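Uncharacterized hypothetical protein (Bacteroides uniformis, PDB 4EIU) is of unknown function, with an N-terminal DUF3823 domain that belongs to the transthyretin clan. Local coordinates at residues Ala179-Glu182 / Arg183-Ser186; Lys193-Glu196 / Gly197-Lys201. One frame throughout, in Å; residues are numbered along the deposited sequence.

Interaction 1: Ala179-Glu182 / Arg183-Ser186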
loop_
_atom_site.group_PDB
_atom_site.type_symbol
_atom_site.label_atom_id
_atom_site.label_comp_id
_atom_site.label_asym_id
_atom_site.label_seq_id
_atom_site.Cartn_x
_atom_site.Cartn_y
_atom_site.Cartn_z
ATOM N N ALA A 179 -9.001 9.219 4.594
ATOM C CA ALA A 179 -9.223 10.608 4.946
ATOM C C ALA A 179 -9.584 11.478 3.730
ATOM O O ALA A 179 -9.637 12.690 3.833
ATOM C CB ALA A 179 -7.987 11.162 5.674
ATOM N N ARG A 180 -9.878 10.864 2.589
ATOM C CA ARG A 180 -10.074 11.607 1.378
ATOM C C ARG A 180 -11.223 12.583 1.608
ATOM O O ARG A 180 -12.173 12.243 2.307
ATOM C CB ARG A 180 -10.414 10.688 0.218
ATOM C CG ARG A 180 -11.723 9.909 0.363
ATOM C CD ARG A 180 -11.834 8.809 -0.679
ATOM N NE ARG A 180 -13.114 8.114 -0.609
ATOM C CZ ARG A 180 -13.475 7.235 0.330
ATOM N NH1 ARG A 180 -12.665 6.898 1.335
ATOM N NH2 ARG A 180 -14.681 6.676 0.264
ATOM N N ASP A 181 -11.088 13.786 1.062
ATOM C CA ASP A 181 -12.226 14.714 0.919
ATOM C C ASP A 181 -12.768 14.548 -0.509
ATOM O O ASP A 181 -12.094 14.861 -1.517
ATOM C CB ASP A 181 -11.805 16.156 1.200
ATOM C CG ASP A 181 -12.993 17.050 1.528
ATOM O OD1 ASP A 181 -13.988 17.030 0.754
ATOM O OD2 ASP A 181 -12.930 17.766 2.552
ATOM N N GLU A 182 -13.991 14.032 -0.576
ATOM C CA GLU A 182 -14.663 13.776 -1.857
ATOM C C GLU A 182 -15.115 15.017 -2.628
ATOM O O GLU A 182 -15.532 14.905 -3.781
ATOM C CB GLU A 182 -15.848 12.846 -1.632
ATOM C CG GLU A 182 -15.424 11.481 -1.090
ATOM C CD GLU A 182 -16.159 10.336 -1.737
ATOM O OE1 GLU A 182 -17.342 10.504 -2.077
ATOM O OE2 GLU A 182 -15.547 9.256 -1.909
ATOM N N ARG A 183 -15.037 16.198 -2.021
ATOM C CA ARG A 183 -15.313 17.436 -2.767
ATOM C C ARG A 183 -14.202 17.732 -3.782
ATOM O O ARG A 183 -14.443 18.301 -4.865
ATOM C CB ARG A 183 -15.423 18.631 -1.806
ATOM C CG ARG A 183 -16.557 18.548 -0.794
ATOM C CD ARG A 183 -16.538 19.733 0.175
ATOM N NE ARG A 183 -15.501 19.570 1.203
ATOM C CZ ARG A 183 -15.495 20.193 2.383
ATOM N NH1 ARG A 183 -16.473 21.032 2.734
ATOM N NH2 ARG A 183 -14.504 19.966 3.239
ATOM N N TRP A 184 -12.976 17.373 -3.407
ATOM C CA TRP A 184 -11.776 17.820 -4.115
ATOM C C TRP A 184 -10.894 16.700 -4.604
ATOM O O TRP A 184 -10.108 16.898 -5.529
ATOM C CB TRP A 184 -10.969 18.744 -3.207
ATOM C CG TRP A 184 -11.787 19.875 -2.632
ATOM C CD1 TRP A 184 -12.568 20.794 -3.325
ATOM C CD2 TRP A 184 -11.911 20.253 -1.211
ATOM N NE1 TRP A 184 -13.161 21.684 -2.456
ATOM C CE2 TRP A 184 -12.807 21.413 -1.173
ATOM C CE3 TRP A 184 -11.393 19.755 -0.014
ATOM C CZ2 TRP A 184 -13.152 22.042 0.022
ATOM C CZ3 TRP A 184 -11.739 20.395 1.184
ATOM C CH2 TRP A 184 -12.603 21.515 1.199
ATOM N N SER A 185 -10.995 15.538 -3.984
ATOM C CA SER A 185 -10.254 14.366 -4.459
ATOM C C SER A 185 -10.673 14.050 -5.909
ATOM O O SER A 185 -11.814 14.320 -6.318
ATOM C CB SER A 185 -10.480 13.169 -3.536
ATOM O OG SER A 185 -9.931 13.431 -2.249
ATOM N N SER A 186 -9.731 13.534 -6.693
ATOM C CA SER A 186 -9.979 13.251 -8.087
ATOM C C SER A 186 -9.307 11.961 -8.480
ATOM O O SER A 186 -8.593 11.342 -7.683
ATOM C CB SER A 186 -9.505 14.403 -8.981
ATOM O OG SER A 186 -8.087 14.495 -9.065
#

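Interaction 2: Lys193-Glu196 / Gly197-Lys201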
loop_
_atom_site.group_PDB
_atom_site.type_symbol
_atom_site.label_atom_id
_atom_site.label_comp_id
_atom_site.label_asym_id
_atom_site.label_seq_id
_atom_site.Cartn_x
_atom_site.Cartn_y
_atom_site.Cartn_z
ATOM N N LYS A 193 -4.959 -2.231 -20.783
ATOM C CA LYS A 193 -3.537 -1.901 -20.578
ATOM C C LYS A 193 -3.100 -0.518 -21.049
ATOM O O LYS A 193 -1.916 -0.306 -21.253
ATOM C CB LYS A 193 -2.616 -2.983 -21.181
ATOM C CG LYS A 193 -2.451 -3.046 -22.684
ATOM C CD LYS A 193 -1.623 -4.280 -23.064
ATOM C CE LYS A 193 -1.971 -4.791 -24.466
ATOM N NZ LYS A 193 -1.511 -3.938 -25.597
ATOM N N SER A 194 -4.024 0.432 -21.141
ATOM C CA SER A 194 -3.722 1.735 -21.785
ATOM C C SER A 194 -2.787 2.650 -20.970
ATOM O O SER A 194 -2.326 3.656 -21.475
ATOM C CB SER A 194 -5.015 2.491 -22.085
ATOM O OG SER A 194 -5.715 2.680 -20.864
ATOM N N PHE A 195 -2.520 2.329 -19.710
ATOM C CA PHE A 195 -1.491 3.043 -18.957
ATOM C C PHE A 195 -0.037 2.714 -19.327
ATOM O O PHE A 195 0.864 3.499 -18.969
ATOM C CB PHE A 195 -1.626 2.789 -17.445
ATOM C CG PHE A 195 -0.892 3.808 -16.622
ATOM C CD1 PHE A 195 -1.465 5.047 -16.375
ATOM C CD2 PHE A 195 0.390 3.555 -16.144
ATOM C CE1 PHE A 195 -0.782 6.019 -15.656
ATOM C CE2 PHE A 195 1.073 4.512 -15.407
ATOM C CZ PHE A 195 0.482 5.747 -15.169
ATOM N N GLU A 196 0.219 1.583 -19.996
ATOM C CA GLU A 196 1.603 1.139 -20.272
ATOM C C GLU A 196 2.487 2.233 -20.850
ATOM O O GLU A 196 3.614 2.428 -20.405
ATOM C CB GLU A 196 1.639 -0.073 -21.219
ATOM C CG GLU A 196 1.265 -1.398 -20.593
ATOM C CD GLU A 196 2.132 -1.772 -19.387
ATOM O OE1 GLU A 196 3.371 -1.916 -19.530
ATOM O OE2 GLU A 196 1.571 -1.914 -18.282
ATOM N N GLY A 197 1.984 2.948 -21.851
ATOM C CA GLY A 197 2.735 4.057 -22.432
ATOM C C GLY A 197 2.993 5.240 -21.505
ATOM O O GLY A 197 3.793 6.101 -21.830
ATOM N N LEU A 198 2.320 5.299 -20.351
ATOM C CA LEU A 198 2.497 6.400 -19.394
ATOM C C LEU A 198 3.422 6.051 -18.224
ATOM O O LEU A 198 3.746 6.924 -17.413
ATOM C CB LEU A 198 1.133 6.884 -18.865
ATOM C CG LEU A 198 0.138 7.469 -19.869
ATOM C CD1 LEU A 198 -1.242 7.675 -19.264
ATOM C CD2 LEU A 198 0.649 8.779 -20.455
ATOM N N LEU A 199 3.841 4.785 -18.115
ATOM C CA LEU A 199 4.796 4.400 -17.084
ATOM C C LEU A 199 6.058 5.220 -17.213
ATOM O O LEU A 199 6.602 5.340 -18.289
ATOM C CB LEU A 199 5.125 2.898 -17.132
ATOM C CG LEU A 199 4.038 1.974 -16.599
ATOM C CD1 LEU A 199 4.310 0.557 -17.102
ATOM C CD2 LEU A 199 3.915 1.980 -15.071
ATOM N N GLY A 200 6.491 5.836 -16.118
ATOM C CA GLY A 200 7.710 6.620 -16.120
ATOM C C GLY A 200 7.581 8.004 -16.739
ATOM O O GLY A 200 8.564 8.706 -16.779
ATOM N N LYS A 201 6.396 8.378 -17.242
ATOM C CA LYS A 201 6.120 9.740 -17.706
ATOM C C LYS A 201 5.299 10.550 -16.658
ATOM O O LYS A 201 4.709 9.998 -15.717
ATOM C CB LYS A 201 5.437 9.712 -19.096
ATOM C CG LYS A 201 6.242 8.967 -20.169
ATOM C CD LYS A 201 6.138 9.561 -21.572
#

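Interaction 1: Ala179-Glu182 / Arg183-Ser186
Asp181 and Arg183 lock together inside an Asx motif, a five-residue turn from Asp181 to Ser185 in the loop that leads into strand 186-189. With CG anti to the backbone N (chi1 -160°), the Asp181 carboxylate reaches ahead to Arg183 with both oxygens. The guanidinium takes them side-on: Arg183 NE bonds Asp181 OD1 at 3.0 Å, while Arg183 NH2 meets the syn lone pair of Asp181 OD2 at 2.8 Å, in the guanidinium plane. The two flat groups are nearly coplanar, 10° apart, although NE meets OD1 somewhat out of both planes. Asp181 OD1 does double duty, because its anti lone pair also accepts the backbone N of Arg183 at 3.1 Å, the bond that closes the Asx turn.

Trp184 comes in beside this pair. Its six-membered ring approaches the carboxylate obliquely, with the planes 35° apart and Trp184 CZ3 coming to 3.2 Å from Asp181 OD2. CH2 of the same ring lies over the rim of one face of the Arg183 guanidinium, so the indole touches both partners of the salt bridge. Beyond the turn, the ring packs edge-to-face with Tyr171.

With an alanine here in place of Asp181, the Arg183 guanidinium would probably lose its carboxylate and be less fixed, and the Arg183 backbone N would lose its acceptor in the turn.

The backbone carbonyl of Asp181 completes the motif by gathering three donors. The N of Ser185 reaches Asp181 O almost in line with the C=O bond, at 2.8 Å, whereas the N of Trp184 makes a longer bond from above the carbonyl plane. Ser185 OG supplies the third: it donates to Asp181 O at 2.7 Å and is itself bonded to the backbone N of Val169 in strand 162-170.

Interaction 2: Lys193-Glu196 / Gly197-Lys201
Phe195 folds its ring against Leu198 and Leu199 across a short 3-10 turn, which follows a type I turn from Lys193 to Glu196 in the loop between strands 186-189 and 202-206. Its CB sends CG anti to the backbone N (chi1 -162°), turning the ring toward the two leucines just ahead. Phe195 CD1 meets Leu198 CD1 at 3.9 Å, and Phe195 CE1 touches Leu198 CB at 3.8 Å. At the ring edge, Phe195 CD2 lies near Leu199 CG, and Phe195 CE2 approaches Leu199 CD2, an in-plane methyl, at 3.8 Å. CZ, the tip, again finds Leu198 CB. That carbon sits over one face, 3.9 Å from the Phe195 centroid and 12° off the normal, a CH-pi contact.

In the backbone, Leu198 N bonds Phe195 O at 2.7 Å and Leu199 N bonds Glu196 O at 3.3 Å. The Glu196 side chain runs alongside Leu199, while its OE2 forms a salt bridge to Arg138. Phe195 also packs onto strands 129-138 (Val136) and 162-170 (Val162, Ile165), and Tyr190 meets it edge-to-face. Backbone bonds thus set the turn, and carbon contacts at face and edge carry most of the ring's packing against the leucines.

Interactions 1 and 2 follow one another along the chain: interaction 1 runs into strand 186-189, an outermost strand of the four-stranded antiparallel sheet, and interaction 2 follows it. Both lean on its neighbour, strand 162-170, but at different ends: interaction 1 reaches Val169 near the close of that strand, interaction 2 reaches Val162 at its start. Their centres are 24 Å apart and their nearest atoms about 12 Å apart, so they do not touch. Each lies near the surface, its centre 18 Å and 20 Å respectively from the centre of the chain. The Asp181-Arg183 salt bridge marks the first, the Phe195 ring the second, and backbone bonds hold the turn in each. No active site or ligand has been assigned to this protein.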